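PDB 4HWD: BAG family molecular chaperone regulator 2 from Arabidopsis thaliana, which probably acts as a co-chaperone in programmed cell death and stress responses, its BAG domain binding the ATPase domain of HSP70/HSC70 chaperones. Local coordinates for residues 13-16 with 17-20; 36-39 with 40-44; 66-69 with 70-74. All coordinates share one frame; numbering follows the deposited sequence.

How the interactions relate
The chain is the BAG domain of a longer protein, a bundle of three long helices, and each contact is a local one on a different helix. Interaction 1 lies on helix 2-31, interaction 2 at the start of helix 38-57 and interaction 3 on helix 63-89, in that order along the chain. The centres of interactions 1 and 3 are about 13 Å apart, those of interactions 1 and 2 about 17 Å. Interactions 2 and 3 lie on opposite sides of the chain's centre, about 25 Å apart between centres. Interaction 1 touches both, through L19 on L44 and through S13 and V16 on Q71, so helix 2-31 packs against the two other helices of the bundle.

Interaction 1 of 3, residues 13-16 with 17-20; sequences SFQV and ERLA
The carbonyl oxygen of Q15 takes two backbone donors one turn on: a hydrogen bond from L19 N at 2.9 Å and a weak one from R18 N. L19 CG also rests 3.4 Å from Q15 O, because chi1 of -74° sets that carbon beside its own backbone N. A20 N to V16 O and E17 N to S13 O repeat the i to i+4 pattern of the alpha-helix. F14 O is held more loosely, by a weak bond from R18 N and a weak one from a water that also donates to E17 OE2 at 2.9 Å.

On the outer side of the helix, R18 runs beside F14 and points the same way. Its CD meets ring atom CE2 of F14 at 3.5 Å, and the guanidinium and ring planes are only 19° apart, although the approach is oblique. R18 CD also meets Q15 OE1 at 3.4 Å. The same oxygen stands at the edge of the guanidinium, near its plane, while the amide and guanidinium planes are 59° apart. Toward the bundle, V16 packs on Q71 and Y78 of helix 63-89, and L19 on L44, M47 and Q51 of helix 38-57. S13 OG is held within its own helix by I9 O. The contact thus divides chemically: aliphatic V16 and L19 serve the interior, while R18 CD touches both the F14 ring and the Q15 amide oxygen.

Interaction 2 of 3, residues 36-39 with 40-44; sequences VEEK and NLENL
E38 and E42, one turn apart near the start of helix 38-57, cross at about a right angle with their carboxylate planes 65° apart. E38 OE1 and E42 OE2 come within 4.0 Å of each other, a like-charge approach that a bridging water probably eases by donating to both, at 2.6 Å to E38 OE1 and 2.7 Å to E42 OE2. E38 also crosses L41 at about a right angle, OE2 lying 3.5 Å from the methyl CD2. With an alanine in place of E38, the water is likely to keep E42 as its one carboxylate partner of the pair, and L41 CD2 to lose the cover of OE2. On the bundle side V36 stands across L41, CG1 to CD1 at 3.4 Å, and both also touch F26 of helix 2-31.

K39 lies alongside N40, pointing the same way. All four of its torsions are bent near +57° to +83°, curling the chain over so that CD reaches 3.3 Å from N40 OD1 and CE comes near N43 ND2. The curl brings NZ round to E37 OE2 in a salt bridge of 3.1 Å, entered nearly along the C-O axis. E37 holds the N-cap position, and its carbonyl oxygen accepts N40 N at 3.0 Å. E37 at the N-cap and E38 in the first turn sit where the helix dipole would probably favour a negative charge; E42 follows a turn later. K39 probably offsets the charge of E37, and the water bridges E38 and E42.

Interaction 3 of 3, residues 66-69 with 70-74; sequences LKKK and MQEER
The flat carboxylate of E73 is approached at its OE2 oxygen by K69, which runs side by side with it on the outer surface of helix 63-89, the last alpha-helix of the three-helix BAG bundle. K69 CE lies 4.0 Å and NZ 4.1 Å from E73 OE2, so the opposite charges are neighbours without closing a salt bridge. K69 is stretched as far as CE and then bends, with chi4 of 68°, while E73 is extended throughout. The flat peptide groups beneath are joined by i to i+4 bonds: Q71 N bonds to K67 O and E73 N to K69 O, the latter at 2.9 Å. The bond from M70 N to L66 O is weak.

A second lysine and glutamate, K68 and E72, sit nearer the other helices, touching L55 of helix 38-57. K68 NZ stays 4.5 Å from E72 OE1, which also has the like charge of D56 close by, so the lysine probably offsets part of that repulsion. K67 pairs instead with D63 in a salt bridge. Q71 turns its side chain to S13 and V16 of helix 2-31. E72 CG, set between its own backbone N and carbonyl carbon by chi1 of 67°, hangs 3.4 Å from K69 O.

Interaction 1 of 3, residues 13-16 with 17-20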
loop_
_atom_site.group_PDB
_atom_site.type_symbol
_atom_site.label_atom_id
_atom_site.label_comp_id
_atom_site.label_asym_id
_atom_site.label_seq_id
_atom_site.Cartn_x
_atom_site.Cartn_y
_atom_site.Cartn_z
ATOM N N SER A 13 -2.384 5.410 6.767
ATOM C CA SER A 13 -1.106 5.923 6.308
ATOM C C SER A 13 0.009 5.235 7.057
ATOM O O SER A 13 1.046 4.912 6.495
ATOM C CB SER A 13 -1.033 7.431 6.541
ATOM O OG SER A 13 -2.008 8.089 5.753
ATOM N N PHE A 14 -0.217 5.028 8.346
ATOM C CA PHE A 14 0.742 4.360 9.212
ATOM C C PHE A 14 0.952 2.913 8.759
ATOM O O PHE A 14 2.083 2.436 8.696
ATOM C CB PHE A 14 0.201 4.393 10.636
ATOM C CG PHE A 14 0.979 3.563 11.612
ATOM C CD1 PHE A 14 2.067 4.103 12.294
ATOM C CD2 PHE A 14 0.584 2.251 11.899
ATOM C CE1 PHE A 14 2.747 3.347 13.260
ATOM C CE2 PHE A 14 1.258 1.492 12.856
ATOM C CZ PHE A 14 2.340 2.043 13.539
ATOM N N GLN A 15 -0.141 2.210 8.449
ATOM C CA GLN A 15 -0.039 0.813 8.016
ATOM C C GLN A 15 0.541 0.734 6.602
ATOM O O GLN A 15 1.323 -0.157 6.293
ATOM C CB GLN A 15 -1.415 0.126 8.069
ATOM C CG GLN A 15 -1.354 -1.400 7.956
ATOM C CD GLN A 15 -0.299 -2.013 8.880
ATOM O OE1 GLN A 15 -0.115 -1.563 10.012
ATOM N NE2 GLN A 15 0.391 -3.043 8.399
ATOM N N VAL A 16 0.169 1.686 5.757
ATOM C CA VAL A 16 0.666 1.737 4.393
ATOM C C VAL A 16 2.190 1.879 4.336
ATOM O O VAL A 16 2.840 1.241 3.495
ATOM C CB VAL A 16 0.005 2.897 3.613
ATOM C CG1 VAL A 16 0.694 3.107 2.266
ATOM C CG2 VAL A 16 -1.458 2.598 3.415
ATOM N N GLU A 17 2.779 2.698 5.210
ATOM C CA GLU A 17 4.234 2.844 5.171
ATOM C C GLU A 17 4.933 1.614 5.724
ATOM O O GLU A 17 6.096 1.342 5.401
ATOM C CB GLU A 17 4.704 4.112 5.895
ATOM C CG GLU A 17 4.322 4.254 7.347
ATOM C CD GLU A 17 4.726 5.618 7.894
ATOM O OE1 GLU A 17 4.494 6.625 7.189
ATOM O OE2 GLU A 17 5.266 5.688 9.021
ATOM N N ARG A 18 4.224 0.860 6.558
ATOM C CA ARG A 18 4.790 -0.368 7.091
ATOM C C ARG A 18 4.754 -1.373 5.936
ATOM O O ARG A 18 5.648 -2.189 5.788
ATOM C CB ARG A 18 3.963 -0.869 8.275
ATOM C CG ARG A 18 3.888 0.110 9.440
ATOM C CD ARG A 18 3.103 -0.475 10.607
ATOM N NE ARG A 18 3.747 -1.670 11.129
ATOM C CZ ARG A 18 4.952 -1.685 11.690
ATOM N NH1 ARG A 18 5.641 -0.558 11.804
ATOM N NH2 ARG A 18 5.478 -2.826 12.125
ATOM N N LEU A 19 3.714 -1.297 5.109
ATOM C CA LEU A 19 3.582 -2.186 3.953
ATOM C C LEU A 19 4.656 -1.867 2.906
ATOM O O LEU A 19 5.203 -2.773 2.272
ATOM C CB LEU A 19 2.183 -2.050 3.334
ATOM C CG LEU A 19 1.062 -2.721 4.142
ATOM C CD1 LEU A 19 -0.296 -2.175 3.746
ATOM C CD2 LEU A 19 1.142 -4.242 3.921
ATOM N N ALA A 20 4.952 -0.578 2.740
ATOM C CA ALA A 20 5.970 -0.118 1.795
ATOM C C ALA A 20 7.336 -0.589 2.255
ATOM O O ALA A 20 8.254 -0.753 1.453
ATOM C CB ALA A 20 5.961 1.404 1.708
HETATM O O HOH W 1 5.072 2.991 10.079
#

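Interaction 2 of 3, residues 36-39 with 40-44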
loop_
_atom_site.group_PDB
_atom_site.type_symbol
_atom_site.label_atom_id
_atom_site.label_comp_id
_atom_site.label_asym_id
_atom_site.label_seq_id
_atom_site.Cartn_x
_atom_site.Cartn_y
_atom_site.Cartn_z
ATOM N N VAL A 36 12.157 -14.595 -3.680
ATOM C CA VAL A 36 11.121 -14.351 -2.677
ATOM C C VAL A 36 9.959 -15.294 -2.960
ATOM O O VAL A 36 9.589 -15.500 -4.114
ATOM C CB VAL A 36 10.620 -12.875 -2.723
ATOM C CG1 VAL A 36 9.296 -12.732 -1.975
ATOM C CG2 VAL A 36 11.660 -11.961 -2.092
ATOM N N GLU A 37 9.396 -15.872 -1.907
ATOM C CA GLU A 37 8.282 -16.798 -2.058
ATOM C C GLU A 37 7.129 -16.074 -2.755
ATOM O O GLU A 37 6.751 -14.968 -2.365
ATOM C CB GLU A 37 7.855 -17.311 -0.681
ATOM C CG GLU A 37 7.178 -18.672 -0.683
ATOM C CD GLU A 37 7.103 -19.279 0.713
ATOM O OE1 GLU A 37 8.174 -19.503 1.320
ATOM O OE2 GLU A 37 5.981 -19.530 1.205
ATOM N N GLU A 38 6.577 -16.696 -3.789
ATOM C CA GLU A 38 5.485 -16.085 -4.534
ATOM C C GLU A 38 4.275 -15.764 -3.665
ATOM O O GLU A 38 3.695 -14.685 -3.773
ATOM C CB GLU A 38 5.060 -16.990 -5.694
ATOM C CG GLU A 38 3.978 -16.373 -6.564
ATOM C CD GLU A 38 4.398 -15.042 -7.169
ATOM O OE1 GLU A 38 3.522 -14.335 -7.712
ATOM O OE2 GLU A 38 5.602 -14.705 -7.108
ATOM N N LYS A 39 3.894 -16.702 -2.806
ATOM C CA LYS A 39 2.752 -16.496 -1.931
ATOM C C LYS A 39 2.917 -15.238 -1.075
ATOM O O LYS A 39 1.928 -14.625 -0.689
ATOM C CB LYS A 39 2.529 -17.734 -1.044
ATOM C CG LYS A 39 3.720 -18.144 -0.193
ATOM C CD LYS A 39 3.796 -17.332 1.093
ATOM C CE LYS A 39 2.832 -17.856 2.154
ATOM N NZ LYS A 39 3.286 -19.167 2.702
ATOM N N ASN A 40 4.158 -14.851 -0.790
ATOM C CA ASN A 40 4.408 -13.649 0.008
ATOM C C ASN A 40 4.168 -12.390 -0.809
ATOM O O ASN A 40 3.721 -11.372 -0.280
ATOM C CB ASN A 40 5.833 -13.648 0.565
ATOM C CG ASN A 40 6.004 -14.638 1.702
ATOM O OD1 ASN A 40 5.150 -14.731 2.588
ATOM N ND2 ASN A 40 7.107 -15.381 1.686
ATOM N N LEU A 41 4.474 -12.461 -2.097
ATOM C CA LEU A 41 4.247 -11.329 -2.994
ATOM C C LEU A 41 2.735 -11.156 -3.100
ATOM O O LEU A 41 2.223 -10.035 -3.127
ATOM C CB LEU A 41 4.846 -11.616 -4.375
ATOM C CG LEU A 41 6.143 -10.898 -4.770
ATOM C CD1 LEU A 41 7.046 -10.711 -3.568
ATOM C CD2 LEU A 41 6.843 -11.693 -5.864
ATOM N N GLU A 42 2.027 -12.284 -3.127
ATOM C CA GLU A 42 0.568 -12.294 -3.218
ATOM C C GLU A 42 -0.087 -11.841 -1.925
ATOM O O GLU A 42 -1.039 -11.067 -1.953
ATOM C CB GLU A 42 0.071 -13.693 -3.599
ATOM C CG GLU A 42 0.754 -14.258 -4.840
ATOM C CD GLU A 42 0.151 -15.567 -5.304
ATOM O OE1 GLU A 42 -0.111 -16.443 -4.451
ATOM O OE2 GLU A 42 -0.054 -15.721 -6.528
ATOM N N ASN A 43 0.416 -12.317 -0.790
ATOM C CA ASN A 43 -0.138 -11.911 0.500
ATOM C C ASN A 43 -0.026 -10.391 0.674
ATOM O O ASN A 43 -0.928 -9.748 1.201
ATOM C CB ASN A 43 0.588 -12.619 1.648
ATOM C CG ASN A 43 0.191 -14.074 1.777
ATOM O OD1 ASN A 43 -0.993 -14.413 1.710
ATOM N ND2 ASN A 43 1.180 -14.946 1.978
ATOM N N LEU A 44 1.096 -9.829 0.225
ATOM C CA LEU A 44 1.340 -8.389 0.301
ATOM C C LEU A 44 0.362 -7.658 -0.623
ATOM O O LEU A 44 -0.118 -6.574 -0.302
ATOM C CB LEU A 44 2.788 -8.063 -0.114
ATOM C CG LEU A 44 3.273 -6.625 0.132
ATOM C CD1 LEU A 44 3.379 -6.393 1.639
ATOM C CD2 LEU A 44 4.633 -6.393 -0.526
HETATM O O HOH W 2 1.128 -14.777 -8.738
#

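Interaction 3 of 3, residues 66-69 with 70-74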
loop_
_atom_site.group_PDB
_atom_site.type_symbol
_atom_site.label_atom_id
_atom_site.label_comp_id
_atom_site.label_asym_id
_atom_site.label_seq_id
_atom_site.Cartn_x
_atom_site.Cartn_y
_atom_site.Cartn_z
ATOM N N LEU A 66 -7.752 15.468 0.477
ATOM C CA LEU A 66 -6.468 15.793 -0.141
ATOM C C LEU A 66 -5.451 14.764 0.362
ATOM O O LEU A 66 -4.594 14.280 -0.388
ATOM C CB LEU A 66 -6.035 17.203 0.261
ATOM C CG LEU A 66 -4.662 17.742 -0.184
ATOM C CD1 LEU A 66 -4.733 19.257 -0.285
ATOM C CD2 LEU A 66 -3.566 17.328 0.801
ATOM N N LYS A 67 -5.564 14.432 1.645
ATOM C CA LYS A 67 -4.687 13.461 2.277
ATOM C C LYS A 67 -4.962 12.054 1.758
ATOM O O LYS A 67 -4.056 11.389 1.261
ATOM C CB LYS A 67 -4.875 13.487 3.789
ATOM C CG LYS A 67 -3.972 14.458 4.514
ATOM C CD LYS A 67 -4.248 14.442 6.009
ATOM C CE LYS A 67 -3.064 15.001 6.789
ATOM N NZ LYS A 67 -2.587 16.314 6.267
ATOM N N LYS A 68 -6.210 11.606 1.880
ATOM C CA LYS A 68 -6.588 10.273 1.414
ATOM C C LYS A 68 -6.173 10.105 -0.046
ATOM O O LYS A 68 -5.746 9.031 -0.460
ATOM C CB LYS A 68 -8.097 10.057 1.540
ATOM C CG LYS A 68 -8.917 10.792 0.497
ATOM C CD LYS A 68 -9.947 9.859 -0.110
ATOM C CE LYS A 68 -10.846 10.570 -1.105
ATOM N NZ LYS A 68 -11.952 9.680 -1.570
ATOM N N LYS A 69 -6.313 11.179 -0.817
ATOM C CA LYS A 69 -5.930 11.186 -2.221
ATOM C C LYS A 69 -4.482 10.761 -2.479
ATOM O O LYS A 69 -4.233 9.696 -3.055
ATOM C CB LYS A 69 -6.045 12.607 -2.777
ATOM C CG LYS A 69 -5.353 12.839 -4.111
ATOM C CD LYS A 69 -5.229 14.330 -4.401
ATOM C CE LYS A 69 -4.417 14.605 -5.658
ATOM N NZ LYS A 69 -5.109 14.146 -6.893
ATOM N N MET A 70 -3.535 11.570 -2.002
ATOM C CA MET A 70 -2.111 11.263 -2.108
ATOM C C MET A 70 -1.806 9.883 -1.532
ATOM O O MET A 70 -0.814 9.253 -1.894
ATOM C CB MET A 70 -1.287 12.307 -1.350
ATOM C CG MET A 70 0.203 11.960 -1.252
ATOM S SD MET A 70 0.869 11.967 0.436
ATOM C CE MET A 70 0.627 10.261 0.923
ATOM N N GLN A 71 -2.666 9.423 -0.634
ATOM C CA GLN A 71 -2.490 8.128 0.002
ATOM C C GLN A 71 -2.896 6.952 -0.897
ATOM O O GLN A 71 -2.181 5.954 -0.982
ATOM C CB GLN A 71 -3.276 8.086 1.310
ATOM C CG GLN A 71 -2.795 7.007 2.260
ATOM C CD GLN A 71 -1.365 7.242 2.722
ATOM O OE1 GLN A 71 -0.611 6.299 2.931
ATOM N NE2 GLN A 71 -0.993 8.507 2.895
ATOM N N GLU A 72 -4.041 7.045 -1.564
ATOM C CA GLU A 72 -4.432 5.948 -2.439
ATOM C C GLU A 72 -3.606 6.035 -3.717
ATOM O O GLU A 72 -3.422 5.045 -4.419
ATOM C CB GLU A 72 -5.930 5.980 -2.747
ATOM C CG GLU A 72 -6.417 7.132 -3.585
ATOM C CD GLU A 72 -7.870 6.947 -3.950
ATOM O OE1 GLU A 72 -8.711 6.922 -3.021
ATOM O OE2 GLU A 72 -8.165 6.808 -5.159
ATOM N N GLU A 73 -3.098 7.233 -3.991
ATOM C CA GLU A 73 -2.241 7.487 -5.141
ATOM C C GLU A 73 -0.889 6.807 -4.879
ATOM O O GLU A 73 -0.240 6.281 -5.797
ATOM C CB GLU A 73 -2.055 8.995 -5.311
ATOM C CG GLU A 73 -0.882 9.401 -6.183
ATOM C CD GLU A 73 -0.955 10.859 -6.609
ATOM O OE1 GLU A 73 0.049 11.378 -7.151
ATOM O OE2 GLU A 73 -2.021 11.484 -6.413
ATOM N N ARG A 74 -0.479 6.824 -3.612
ATOM C CA ARG A 74 0.768 6.203 -3.177
ATOM C C ARG A 74 0.593 4.694 -3.224
ATOM O O ARG A 74 1.508 3.964 -3.601
ATOM C CB ARG A 74 1.105 6.643 -1.751
ATOM C CG ARG A 74 1.973 5.665 -0.982
ATOM C CD ARG A 74 2.641 6.363 0.188
ATOM N NE ARG A 74 3.644 7.321 -0.272
ATOM C CZ ARG A 74 3.977 8.428 0.387
ATOM N NH1 ARG A 74 3.384 8.727 1.539
ATOM N NH2 ARG A 74 4.910 9.236 -0.099
#